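Putative ABC transporter, ATP-binding protein ComA (Streptococcus mutans, PDB 3K8U) is a putative ABC transporter, ATP-binding protein, represented by its peptidase domain, a C39-family member of the clan CA peptidases. Local coordinates at residues A[41-46]-A[58-63]; A[52-57]-A[134-139]; A[74-79]-A[122-127]; A[23-28]-A[97-102]; A[88-93]-A[110-115]. All coordinates share one frame; numbering follows the deposited sequence.

Contact 1. Residues A[41-46]-A[58-63]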
# COMPACT_ATOMS: atom_id res chain seq x y z
N LEU A 41 -15.36 -4.53 -2.75
CA LEU A 41 -15.49 -3.81 -1.49
C LEU A 41 -14.92 -2.39 -1.52
O LEU A 41 -15.41 -1.51 -0.81
CB LEU A 41 -14.81 -4.58 -0.36
CG LEU A 41 -15.69 -5.38 0.60
CD1 LEU A 41 -16.49 -6.42 -0.16
CD2 LEU A 41 -14.82 -6.02 1.67
N SER A 42 -13.89 -2.18 -2.33
CA SER A 42 -13.25 -0.87 -2.44
C SER A 42 -13.82 -0.00 -3.57
O SER A 42 -13.32 1.10 -3.81
CB SER A 42 -11.74 -1.03 -2.63
OG SER A 42 -11.45 -1.74 -3.82
N LYS A 43 -14.85 -0.51 -4.25
CA LYS A 43 -15.49 0.21 -5.36
C LYS A 43 -14.50 0.54 -6.48
O LYS A 43 -14.60 1.58 -7.14
CB LYS A 43 -16.17 1.48 -4.85
CG LYS A 43 -17.34 1.21 -3.89
CD LYS A 43 -17.95 2.51 -3.38
CE LYS A 43 -19.22 2.24 -2.57
NZ LYS A 43 -18.99 1.33 -1.41
N THR A 44 -13.54 -0.36 -6.70
CA THR A 44 -12.53 -0.20 -7.73
C THR A 44 -13.13 -0.25 -9.13
O THR A 44 -13.91 -1.15 -9.45
CB THR A 44 -11.46 -1.31 -7.62
OG1 THR A 44 -10.81 -1.22 -6.35
CG2 THR A 44 -10.42 -1.18 -8.72
N ASN A 45 -12.80 0.74 -9.96
CA ASN A 45 -13.30 0.80 -11.33
C ASN A 45 -12.14 0.73 -12.33
O ASN A 45 -11.02 0.37 -11.95
CB ASN A 45 -14.14 2.07 -11.55
CG ASN A 45 -13.39 3.36 -11.22
OD1 ASN A 45 -12.18 3.45 -11.40
ND2 ASN A 45 -14.12 4.36 -10.74
N LYS A 46 -12.42 1.06 -13.59
CA LYS A 46 -11.41 1.03 -14.65
C LYS A 46 -10.18 1.87 -14.31
O LYS A 46 -9.05 1.46 -14.57
CB LYS A 46 -12.02 1.52 -15.97
CG LYS A 46 -11.03 1.61 -17.12
CD LYS A 46 -11.65 2.29 -18.34
CE LYS A 46 -10.60 2.58 -19.41
NZ LYS A 46 -9.95 1.34 -19.93
N ALA A 58 -11.07 -1.38 4.02
CA ALA A 58 -10.35 -1.79 5.22
C ALA A 58 -11.26 -1.75 6.45
O ALA A 58 -11.20 -2.65 7.30
CB ALA A 58 -9.14 -0.91 5.43
N LYS A 59 -12.09 -0.72 6.55
CA LYS A 59 -13.02 -0.56 7.67
C LYS A 59 -14.08 -1.66 7.67
O LYS A 59 -14.50 -2.14 8.73
CB LYS A 59 -13.68 0.82 7.64
CG LYS A 59 -12.77 1.97 8.05
CD LYS A 59 -13.52 3.29 8.08
CE LYS A 59 -12.63 4.44 8.53
NZ LYS A 59 -12.14 4.29 9.93
N LYS A 60 -14.52 -2.06 6.48
CA LYS A 60 -15.51 -3.12 6.33
C LYS A 60 -14.88 -4.45 6.72
O LYS A 60 -15.59 -5.40 7.09
CB LYS A 60 -16.02 -3.20 4.89
CG LYS A 60 -16.81 -1.99 4.41
CD LYS A 60 -17.18 -2.15 2.94
CE LYS A 60 -17.90 -0.94 2.39
NZ LYS A 60 -18.16 -1.07 0.93
N LEU A 61 -13.56 -4.53 6.63
CA LEU A 61 -12.83 -5.75 6.98
C LEU A 61 -12.55 -5.81 8.48
O LEU A 61 -11.96 -6.78 8.96
CB LEU A 61 -11.51 -5.83 6.21
CG LEU A 61 -11.55 -5.93 4.69
CD1 LEU A 61 -10.13 -5.95 4.15
CD2 LEU A 61 -12.30 -7.18 4.25
N GLY A 62 -12.95 -4.77 9.21
CA GLY A 62 -12.73 -4.74 10.64
C GLY A 62 -11.40 -4.15 11.06
O GLY A 62 -10.88 -4.47 12.14
N PHE A 63 -10.82 -3.30 10.22
CA PHE A 63 -9.54 -2.67 10.53
C PHE A 63 -9.73 -1.22 10.93
O PHE A 63 -10.59 -0.52 10.39
CB PHE A 63 -8.60 -2.72 9.32
CG PHE A 63 -7.99 -4.07 9.06
CD1 PHE A 63 -6.87 -4.48 9.76
CD2 PHE A 63 -8.54 -4.92 8.11
CE1 PHE A 63 -6.30 -5.73 9.52
CE2 PHE A 63 -7.98 -6.16 7.86
CZ PHE A 63 -6.85 -6.57 8.56

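Contact 2. Residues A[52-57]-A[134-139]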
# COMPACT_ATOMS: atom_id res chain seq x y z
N LEU A 52 -9.87 6.73 -0.64
CA LEU A 52 -11.11 6.58 0.12
C LEU A 52 -11.62 5.15 -0.00
O LEU A 52 -12.09 4.56 0.98
CB LEU A 52 -12.17 7.55 -0.41
CG LEU A 52 -12.89 8.47 0.58
CD1 LEU A 52 -13.64 7.66 1.62
CD2 LEU A 52 -11.89 9.40 1.23
N GLY A 53 -11.52 4.59 -1.21
CA GLY A 53 -11.95 3.23 -1.46
C GLY A 53 -11.17 2.22 -0.64
O GLY A 53 -11.74 1.26 -0.11
N ILE A 54 -9.85 2.42 -0.55
CA ILE A 54 -9.01 1.52 0.23
C ILE A 54 -9.42 1.59 1.71
O ILE A 54 -9.60 0.56 2.36
CB ILE A 54 -7.51 1.89 0.10
CG1 ILE A 54 -7.00 1.58 -1.31
CG2 ILE A 54 -6.67 1.15 1.13
CD1 ILE A 54 -5.55 1.96 -1.54
N VAL A 55 -9.59 2.81 2.21
CA VAL A 55 -9.98 3.04 3.59
C VAL A 55 -11.34 2.43 3.92
O VAL A 55 -11.49 1.75 4.94
CB VAL A 55 -9.98 4.55 3.92
CG1 VAL A 55 -10.60 4.80 5.29
CG2 VAL A 55 -8.56 5.10 3.89
N GLU A 56 -12.32 2.65 3.04
CA GLU A 56 -13.67 2.12 3.24
C GLU A 56 -13.66 0.60 3.29
O GLU A 56 -14.31 0.00 4.15
CB GLU A 56 -14.61 2.59 2.12
CG GLU A 56 -14.91 4.08 2.15
CD GLU A 56 -15.87 4.51 1.06
OE1 GLU A 56 -15.73 4.04 -0.10
OE2 GLU A 56 -16.77 5.33 1.35
N ALA A 57 -12.91 -0.02 2.38
CA ALA A 57 -12.81 -1.47 2.33
C ALA A 57 -12.17 -2.01 3.60
O ALA A 57 -12.67 -2.96 4.20
CB ALA A 57 -12.03 -1.90 1.10
N LEU A 134 0.92 10.75 0.95
CA LEU A 134 -0.21 10.05 1.56
C LEU A 134 0.18 8.67 2.06
O LEU A 134 0.78 7.88 1.32
CB LEU A 134 -1.38 9.92 0.57
CG LEU A 134 -2.61 9.20 1.14
CD1 LEU A 134 -3.28 10.06 2.19
CD2 LEU A 134 -3.59 8.87 0.02
N ALA A 135 -0.14 8.40 3.32
CA ALA A 135 0.14 7.11 3.93
C ALA A 135 -1.13 6.63 4.64
O ALA A 135 -1.81 7.42 5.29
CB ALA A 135 1.28 7.23 4.94
N ILE A 136 -1.46 5.36 4.45
CA ILE A 136 -2.64 4.77 5.07
C ILE A 136 -2.17 3.67 6.00
O ILE A 136 -1.50 2.72 5.58
CB ILE A 136 -3.61 4.20 4.01
CG1 ILE A 136 -4.07 5.31 3.06
CG2 ILE A 136 -4.84 3.56 4.70
CD1 ILE A 136 -4.81 4.82 1.83
N PHE A 137 -2.50 3.83 7.28
CA PHE A 137 -2.15 2.87 8.32
C PHE A 137 -3.38 2.07 8.73
O PHE A 137 -4.46 2.64 8.92
CB PHE A 137 -1.57 3.60 9.54
CG PHE A 137 -0.21 4.22 9.29
CD1 PHE A 137 0.95 3.55 9.66
CD2 PHE A 137 -0.10 5.45 8.66
CE1 PHE A 137 2.20 4.10 9.41
CE2 PHE A 137 1.15 6.01 8.40
CZ PHE A 137 2.30 5.33 8.77
N LEU A 138 -3.22 0.76 8.86
CA LEU A 138 -4.31 -0.12 9.25
C LEU A 138 -3.92 -0.94 10.47
O LEU A 138 -2.76 -1.30 10.64
CB LEU A 138 -4.66 -1.09 8.11
CG LEU A 138 -4.81 -0.56 6.68
CD1 LEU A 138 -5.18 -1.71 5.77
CD2 LEU A 138 -5.86 0.53 6.61
N ALA A 139 -4.91 -1.25 11.31
CA ALA A 139 -4.67 -2.03 12.52
C ALA A 139 -5.94 -2.78 12.91
O ALA A 139 -7.04 -2.24 12.83
CB ALA A 139 -4.23 -1.12 13.65

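Contact 3. Residues A[74-79]-A[122-127]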
# COMPACT_ATOMS: atom_id res chain seq x y z
N LEU A 74 9.32 10.61 8.32
CA LEU A 74 8.51 9.53 8.86
C LEU A 74 9.37 8.29 9.09
O LEU A 74 9.25 7.62 10.11
CB LEU A 74 7.38 9.20 7.88
CG LEU A 74 6.40 8.11 8.26
CD1 LEU A 74 5.57 8.56 9.47
CD2 LEU A 74 5.50 7.79 7.07
N PHE A 75 10.29 8.04 8.16
CA PHE A 75 11.15 6.87 8.24
C PHE A 75 12.28 6.93 9.27
O PHE A 75 12.96 5.93 9.52
CB PHE A 75 11.65 6.50 6.84
CG PHE A 75 10.53 6.29 5.86
CD1 PHE A 75 9.73 5.15 5.94
CD2 PHE A 75 10.23 7.26 4.91
CE1 PHE A 75 8.64 4.99 5.09
CE2 PHE A 75 9.13 7.11 4.06
CZ PHE A 75 8.33 5.96 4.15
N ASP A 76 12.45 8.10 9.89
CA ASP A 76 13.47 8.29 10.92
C ASP A 76 12.87 8.13 12.32
O ASP A 76 13.57 8.27 13.32
CB ASP A 76 14.12 9.67 10.78
CG ASP A 76 14.88 9.83 9.49
OD1 ASP A 76 15.40 8.82 8.97
OD2 ASP A 76 14.96 10.96 8.98
N TYR A 77 11.56 7.88 12.38
CA TYR A 77 10.85 7.69 13.64
C TYR A 77 10.93 6.20 13.99
O TYR A 77 10.28 5.37 13.36
CB TYR A 77 9.40 8.16 13.47
CG TYR A 77 8.51 7.99 14.67
CD1 TYR A 77 8.77 8.65 15.87
CD2 TYR A 77 7.37 7.18 14.60
CE1 TYR A 77 7.91 8.53 16.96
CE2 TYR A 77 6.51 7.05 15.68
CZ TYR A 77 6.78 7.72 16.85
OH TYR A 77 5.90 7.60 17.91
N ASN A 78 11.74 5.88 14.99
CA ASN A 78 11.96 4.49 15.40
C ASN A 78 10.76 3.68 15.89
O ASN A 78 10.81 2.45 15.89
CB ASN A 78 13.11 4.41 16.41
CG ASN A 78 14.44 4.88 15.82
OD1 ASN A 78 14.64 4.85 14.61
ND2 ASN A 78 15.35 5.33 16.68
N ASP A 79 9.69 4.36 16.29
CA ASP A 79 8.49 3.67 16.76
C ASP A 79 7.46 3.48 15.63
O ASP A 79 6.32 3.08 15.89
CB ASP A 79 7.84 4.43 17.92
CG ASP A 79 8.60 4.27 19.23
OD1 ASP A 79 9.54 3.44 19.31
OD2 ASP A 79 8.24 4.98 20.20
N MET A 122 14.21 0.11 -2.42
CA MET A 122 14.14 1.33 -3.22
C MET A 122 14.84 2.45 -2.46
O MET A 122 14.66 2.59 -1.25
CB MET A 122 12.67 1.72 -3.46
CG MET A 122 12.48 2.94 -4.36
SD MET A 122 10.73 3.34 -4.71
CE MET A 122 10.34 2.07 -5.93
N SER A 123 15.65 3.24 -3.16
CA SER A 123 16.36 4.33 -2.51
C SER A 123 15.34 5.34 -1.99
O SER A 123 14.26 5.49 -2.57
CB SER A 123 17.31 5.03 -3.49
OG SER A 123 16.60 5.76 -4.47
N LYS A 124 15.67 5.99 -0.88
CA LYS A 124 14.77 6.98 -0.30
C LYS A 124 14.55 8.14 -1.28
O LYS A 124 13.47 8.71 -1.32
CB LYS A 124 15.30 7.47 1.05
CG LYS A 124 15.15 6.42 2.14
CD LYS A 124 15.77 6.85 3.46
CE LYS A 124 15.50 5.79 4.52
NZ LYS A 124 16.32 5.98 5.75
N GLU A 125 15.56 8.42 -2.10
CA GLU A 125 15.50 9.49 -3.10
C GLU A 125 14.45 9.19 -4.16
O GLU A 125 13.63 10.04 -4.49
CB GLU A 125 16.85 9.63 -3.80
CG GLU A 125 17.31 11.06 -4.01
CD GLU A 125 18.09 11.60 -2.82
OE1 GLU A 125 19.07 12.35 -3.05
OE2 GLU A 125 17.75 11.27 -1.67
N ARG A 126 14.50 7.98 -4.71
CA ARG A 126 13.56 7.53 -5.74
C ARG A 126 12.14 7.54 -5.19
O ARG A 126 11.21 8.05 -5.83
CB ARG A 126 13.91 6.11 -6.19
CG ARG A 126 12.95 5.52 -7.22
CD ARG A 126 13.34 5.90 -8.64
NE ARG A 126 14.63 5.32 -9.00
CZ ARG A 126 15.07 5.18 -10.25
NH1 ARG A 126 14.32 5.56 -11.27
NH2 ARG A 126 16.27 4.65 -10.47
N PHE A 127 11.97 6.96 -4.00
CA PHE A 127 10.67 6.89 -3.36
C PHE A 127 10.10 8.29 -3.13
O PHE A 127 8.93 8.55 -3.43
CB PHE A 127 10.78 6.15 -2.03
CG PHE A 127 9.47 6.02 -1.31
CD1 PHE A 127 8.56 5.04 -1.68
CD2 PHE A 127 9.16 6.87 -0.25
CE1 PHE A 127 7.34 4.91 -1.02
CE2 PHE A 127 7.95 6.75 0.41
CZ PHE A 127 7.04 5.77 0.03
O HOH W 1 15.28 5.00 8.02
O HOH W 2 16.08 8.47 6.43

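Contact 4. Residues A[23-28]-A[97-102]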
# COMPACT_ATOMS: atom_id res chain seq x y z
N ALA A 23 -4.97 -6.36 0.28
CA ALA A 23 -4.87 -7.80 0.51
C ALA A 23 -3.53 -8.14 1.16
O ALA A 23 -3.45 -9.00 2.05
CB ALA A 23 -5.03 -8.57 -0.81
N SER A 24 -2.48 -7.44 0.74
CA SER A 24 -1.14 -7.65 1.28
C SER A 24 -1.07 -7.36 2.77
O SER A 24 -0.57 -8.18 3.55
CB SER A 24 -0.12 -6.79 0.53
OG SER A 24 -0.09 -7.11 -0.85
N VAL A 25 -1.56 -6.19 3.17
CA VAL A 25 -1.55 -5.78 4.57
C VAL A 25 -2.43 -6.72 5.40
O VAL A 25 -2.03 -7.17 6.47
CB VAL A 25 -2.01 -4.32 4.74
CG1 VAL A 25 -2.16 -3.98 6.22
CG2 VAL A 25 -1.00 -3.38 4.09
N ALA A 26 -3.61 -7.03 4.88
CA ALA A 26 -4.54 -7.92 5.57
C ALA A 26 -3.88 -9.28 5.83
O ALA A 26 -4.05 -9.86 6.90
CB ALA A 26 -5.82 -8.08 4.76
N LYS A 27 -3.11 -9.75 4.85
CA LYS A 27 -2.42 -11.03 4.95
C LYS A 27 -1.37 -11.01 6.07
O LYS A 27 -1.11 -12.03 6.71
CB LYS A 27 -1.77 -11.40 3.61
CG LYS A 27 -1.32 -12.85 3.52
CD LYS A 27 -0.92 -13.23 2.11
CE LYS A 27 -0.60 -14.71 2.01
NZ LYS A 27 -0.28 -15.15 0.63
N HIS A 28 -0.76 -9.84 6.28
CA HIS A 28 0.24 -9.68 7.34
C HIS A 28 -0.42 -9.94 8.69
O HIS A 28 0.18 -10.55 9.58
CB HIS A 28 0.84 -8.28 7.31
CG HIS A 28 1.72 -7.97 8.49
ND1 HIS A 28 1.28 -7.24 9.57
CD2 HIS A 28 3.00 -8.31 8.75
CE1 HIS A 28 2.25 -7.15 10.46
NE2 HIS A 28 3.31 -7.79 9.99
N TYR A 97 -0.16 2.21 -5.76
CA TYR A 97 0.21 2.20 -4.35
C TYR A 97 1.27 1.15 -4.08
O TYR A 97 1.40 0.19 -4.83
CB TYR A 97 -1.01 1.85 -3.47
CG TYR A 97 -2.19 2.78 -3.62
CD1 TYR A 97 -2.38 3.85 -2.75
CD2 TYR A 97 -3.12 2.60 -4.65
CE1 TYR A 97 -3.46 4.72 -2.90
CE2 TYR A 97 -4.20 3.46 -4.81
CZ TYR A 97 -4.36 4.52 -3.93
OH TYR A 97 -5.42 5.37 -4.10
N TYR A 98 2.00 1.33 -2.98
CA TYR A 98 3.01 0.37 -2.55
C TYR A 98 2.70 0.03 -1.10
O TYR A 98 1.99 0.77 -0.41
CB TYR A 98 4.42 0.98 -2.47
CG TYR A 98 5.11 1.38 -3.75
CD1 TYR A 98 4.76 0.84 -4.98
CD2 TYR A 98 6.17 2.28 -3.70
CE1 TYR A 98 5.44 1.20 -6.14
CE2 TYR A 98 6.86 2.65 -4.85
CZ TYR A 98 6.50 2.10 -6.06
OH TYR A 98 7.20 2.47 -7.19
N VAL A 99 3.25 -1.09 -0.66
CA VAL A 99 3.16 -1.47 0.74
C VAL A 99 4.58 -1.12 1.21
O VAL A 99 5.54 -1.29 0.45
CB VAL A 99 2.94 -2.98 0.93
CG1 VAL A 99 3.02 -3.33 2.41
CG2 VAL A 99 1.59 -3.40 0.35
N VAL A 100 4.72 -0.53 2.39
CA VAL A 100 6.04 -0.22 2.91
C VAL A 100 6.28 -1.16 4.09
O VAL A 100 5.52 -1.16 5.05
CB VAL A 100 6.19 1.26 3.34
CG1 VAL A 100 7.61 1.51 3.86
CG2 VAL A 100 5.93 2.17 2.15
N TYR A 101 7.31 -1.99 3.97
CA TYR A 101 7.63 -2.99 5.00
C TYR A 101 8.68 -2.57 6.01
O TYR A 101 8.71 -3.08 7.12
CB TYR A 101 8.10 -4.28 4.33
CG TYR A 101 7.08 -4.89 3.40
CD1 TYR A 101 5.97 -5.56 3.89
CD2 TYR A 101 7.24 -4.79 2.02
CE1 TYR A 101 5.03 -6.12 3.02
CE2 TYR A 101 6.32 -5.34 1.15
CZ TYR A 101 5.22 -6.00 1.65
OH TYR A 101 4.30 -6.52 0.78
N GLY A 102 9.57 -1.67 5.60
CA GLY A 102 10.61 -1.23 6.50
C GLY A 102 11.62 -0.33 5.83
O GLY A 102 11.43 0.10 4.70

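Contact 5. Residues A[88-93]-A[110-115]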
# COMPACT_ATOMS: atom_id res chain seq x y z
N VAL A 88 1.74 6.40 -4.67
CA VAL A 88 2.88 6.82 -5.48
C VAL A 88 2.47 7.06 -6.92
O VAL A 88 1.65 6.31 -7.47
CB VAL A 88 4.03 5.77 -5.45
CG1 VAL A 88 4.61 5.67 -4.05
CG2 VAL A 88 3.51 4.40 -5.91
N ILE A 89 3.00 8.12 -7.51
CA ILE A 89 2.69 8.45 -8.90
C ILE A 89 3.78 7.83 -9.77
O ILE A 89 4.96 8.12 -9.60
CB ILE A 89 2.67 9.99 -9.14
CG1 ILE A 89 1.75 10.68 -8.13
CG2 ILE A 89 2.22 10.29 -10.57
CD1 ILE A 89 0.28 10.30 -8.24
N LYS A 90 3.39 6.95 -10.68
CA LYS A 90 4.35 6.30 -11.56
C LYS A 90 3.94 6.56 -13.00
O LYS A 90 3.03 5.92 -13.52
CB LYS A 90 4.42 4.80 -11.28
CG LYS A 90 4.90 4.47 -9.88
CD LYS A 90 5.17 2.98 -9.72
CE LYS A 90 6.30 2.52 -10.62
NZ LYS A 90 7.58 3.21 -10.32
N GLY A 91 4.64 7.50 -13.64
CA GLY A 91 4.31 7.85 -15.01
C GLY A 91 2.92 8.45 -15.02
O GLY A 91 2.62 9.32 -14.20
N LYS A 92 2.06 7.95 -15.90
CA LYS A 92 0.69 8.45 -15.98
C LYS A 92 -0.25 7.72 -15.01
O LYS A 92 -1.44 8.00 -14.96
CB LYS A 92 0.16 8.37 -17.41
CG LYS A 92 1.01 9.16 -18.41
CD LYS A 92 0.26 9.43 -19.71
CE LYS A 92 -0.87 10.43 -19.51
NZ LYS A 92 -1.54 10.81 -20.79
N ARG A 93 0.30 6.77 -14.25
CA ARG A 93 -0.48 6.01 -13.28
C ARG A 93 -0.73 6.86 -12.04
O ARG A 93 0.14 7.02 -11.19
CB ARG A 93 0.24 4.70 -12.91
CG ARG A 93 0.14 3.63 -13.99
CD ARG A 93 0.92 2.37 -13.63
NE ARG A 93 2.36 2.56 -13.77
CZ ARG A 93 3.29 1.70 -13.34
NH1 ARG A 93 2.93 0.58 -12.74
NH2 ARG A 93 4.57 1.96 -13.54
N ILE A 110 9.97 -1.99 -0.07
CA ILE A 110 8.59 -1.79 -0.52
C ILE A 110 8.00 -2.98 -1.26
O ILE A 110 8.73 -3.85 -1.75
CB ILE A 110 8.46 -0.52 -1.39
CG1 ILE A 110 9.30 -0.63 -2.66
CG2 ILE A 110 8.88 0.73 -0.58
CD1 ILE A 110 8.51 -0.93 -3.91
N GLY A 111 6.67 -3.01 -1.32
CA GLY A 111 5.97 -4.07 -2.02
C GLY A 111 5.13 -3.43 -3.10
O GLY A 111 4.18 -2.70 -2.82
N ASP A 112 5.55 -3.64 -4.35
CA ASP A 112 4.84 -3.09 -5.49
C ASP A 112 4.03 -4.22 -6.13
O ASP A 112 4.60 -5.17 -6.65
CB ASP A 112 5.85 -2.52 -6.49
CG ASP A 112 5.21 -1.91 -7.73
OD1 ASP A 112 3.97 -1.99 -7.88
OD2 ASP A 112 5.94 -1.37 -8.57
N PRO A 113 2.68 -4.12 -6.12
CA PRO A 113 1.79 -5.13 -6.70
C PRO A 113 2.12 -5.49 -8.15
O PRO A 113 1.73 -6.56 -8.63
CB PRO A 113 0.41 -4.49 -6.56
CG PRO A 113 0.55 -3.71 -5.28
CD PRO A 113 1.90 -3.05 -5.48
N ASP A 114 2.80 -4.59 -8.86
CA ASP A 114 3.23 -4.84 -10.25
C ASP A 114 3.98 -6.18 -10.17
O ASP A 114 4.99 -6.28 -9.47
CB ASP A 114 4.18 -3.71 -10.69
CG ASP A 114 4.75 -3.89 -12.09
OD1 ASP A 114 4.88 -5.03 -12.59
OD2 ASP A 114 5.14 -2.86 -12.68
N PRO A 115 3.49 -7.22 -10.87
CA PRO A 115 4.13 -8.54 -10.84
C PRO A 115 5.56 -8.63 -11.35
O PRO A 115 6.24 -9.62 -11.09
CB PRO A 115 3.15 -9.42 -11.62
CG PRO A 115 2.49 -8.47 -12.56
CD PRO A 115 2.27 -7.24 -11.70
O HOH W 3 5.25 -0.46 -11.05

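Contact 1. Residues A[41-46]-A[58-63]
K60 NZ donates to L41 O at 3.3 Å, arriving in the carbonyl plane on a lone pair, with a C=O...N angle of 137°. The K60 chain makes this reach because it runs extended beyond CG, laying its methylenes beside L41 and delivering the ammonium to the end of the neighbouring helix. A lysine suits the place: the last carbonyls of a helix carry partial negative charge, and L41 closes helix 35-41. Both partners come from helix ends that finish in the same way, with a Schellman motif, K43 and G62 being the first residues to leave helical phi/psi. Glycine fits the latter because its positive phi would press a side chain against the preceding carbonyl. Beside the polar link an apolar one forms, L41 CD2 meeting L61 CD2 at 3.8 Å, with L61 also packing on L22 and L38. K43 bends at its last torsion (chi4 58°) and crosses K60 at about a right angle, so that K43 NZ lies 3.5 Å from K60 NZ. With both ammonium groups protonated this pair of exposed lysines is unfavourable, which might lower the pKa of one; no hydrogen bond joins them.

Contact 2. Residues A[52-57]-A[134-139]
I136 reaches from strand 134-140 to helix 51-60 with both of its branches. Its CB points at the helix and forks there. CG2, the short branch, lies anti to the backbone N and meets V55 CG2 at 4.1 Å. CG1, the long branch, stands beside the backbone N (chi1 -60°) and serves as a spacer; with chi2 at 169° the chain stays stretched, and its tip, CD1, touches I54 CG2 at 4.2 Å. One isoleucine thus engages two consecutive helix residues, crossing each at a slant, and every touching atom is a methyl carbon. This is a helix packed on the face of an antiparallel sheet: the strand runs between strands 63-69 and 84-90, and the helix runs roughly alongside it in the same N-to-C sense, V55 CA and I136 CA being 7.7 Å apart. I136 suits the strand, where beta-branched residues are favoured; on the helix I54 and V55 suit by being apolar and presenting methyls to it. I54 continues inward onto I85 of strand 84-90, which I136 also touches, while V55 leans the other way onto T65 and S67 of strand 63-69. F137, next along the strand, faces the opposite side of the sheet, where its ring stacks with F84. L138 returns to the helical side and packs on L22 and V25 of helix 17-28.

Contact 3. Residues A[74-79]-A[122-127]
F75 turns CG beside its backbone N (chi1 -55°), whereas F127 holds CG anti to the backbone N (chi1 -179°), and these two choices swing the rings into each other between the 3-10 turn and helix 124-130. F127 CE2 touches F75 CZ at 3.8 Å. The ring planes stand 83° apart, with centroids separated by 5.8 Å, and the approach is oblique to both rings. Large hydrocarbon rings suit this buried spot; a polar, water-mediated link forms beside them. K124 NZ donates to two waters: one, at 2.7 Å, donates to F75 O, and the other, at 2.6 Å, to D76 OD1. D76 OD1 and K124 NZ themselves are 4.4 Å apart, beyond a salt bridge; the second water joins them, and their charges probably still attract. K124 NZ has its strongest partner in N105 O. S123 caps the helix, its OG accepting from R126 N at 3.1 Å, a task suited to a short hydroxyl. L108 of strand 107-112 touches both phenylalanines; F75 also meets F84 and V100, and F127 meets V86, V88 and Y98, so the pair packs on one face of the sheet, over strands 84-90, 93-104 and 107-112.

Contact 4. Residues A[23-28]-A[97-102]
Apolar packing comes first, and V99 is its centre. The CG2 branch meets S24 CB at 3.8 Å, and the CG1 branch reaches V25 CG2 at a looser 4.4 Å, so the fork of the valine spans two successive residues of helix 17-28. Serine is small enough to face V99 at short range; the nearest CA pair is V25 CA and V99 CA, 7.4 Å apart. The aromatic contribution is Y101: V99 CG1 sits 3.4 Å above one face of its ring, offset toward the rim, and Y101 OH lies 4.4 Å from S24 CB. No hydrogen bond joins helix and strand here; the polar atoms are satisfied by others. S24 OG, turned beside its own backbone N (chi1 -60°), is bonded to V9 N and to A20 O in the preceding helical turn, while Y101 OH pairs with K7 O. Both hydroxyls are thereby tied to the N-terminal segment as well as buried. Y101 and G102 together face I109 in a classic beta bulge. The axes of the two segments run 9.6 Å apart and their N-to-C directions differ by 28°, consistent with the helix-on-sheet core of papain-like (clan CA) peptidases.

Contact 5. Residues A[88-93]-A[110-115]
A type II' turn from K90 to R93, which joins strands 84-90 and 93-104, faces an Asx turn at D112, where strand 107-112 ends. G91 suits the first turn because its phi is positive. The closest direct approach across the contact is R93 NH1 to D114 OD2, 4.1 Å, too long for a salt bridge; the guanidinium and carboxylate planes are turned 70° apart. One water bridges the difference. It accepts from R93 NH1 at 3.1 Å and donates to D112 OD2 at 2.7 Å and to D114 OD2 at 2.9 Å, so a single molecule ties one arginine to two aspartates. The R93 chain bends at chi3 (-75°), and R93 NE comes within a weak bond of K90 O. In the Asx turn D114 N donates to D112 OD1 at 3.0 Å, meeting the oxygen from above the carboxylate plane, and H96 NE2 is bonded to that same oxygen. D114 OD1 pairs with S116 OG. K90 CE lies 4.4 Å from D112 OD2, while K90 NZ makes a salt bridge with E130 OE1 and a weak bond to Y98 OH. Strand 93-104 runs between the two segments in the sheet, contributing H96 and Y98 to the packing, while P113 rests on C17, A20 and V21 of helix 17-28.

All five contacts lie in one peptidase domain built of helices packed on an antiparallel sheet. Contacts 1 and 2 share helix 51-60, with centres 9 Å apart, and contact 2 joins that helix to strand 134-140. Contact 4, near the chain's centre, sets helix 17-28 on strand 93-104 and touches each of the others. Contact 5 flanks that strand with its two sheet neighbours, while contact 3 lies at the far end, 27 Å from contact 1 between centres. Along the chain contact 1 closes before contacts 3 and 5 open, whereas contacts 2 and 4 interleave, so early helices and late strands are knitted into a single compact unit.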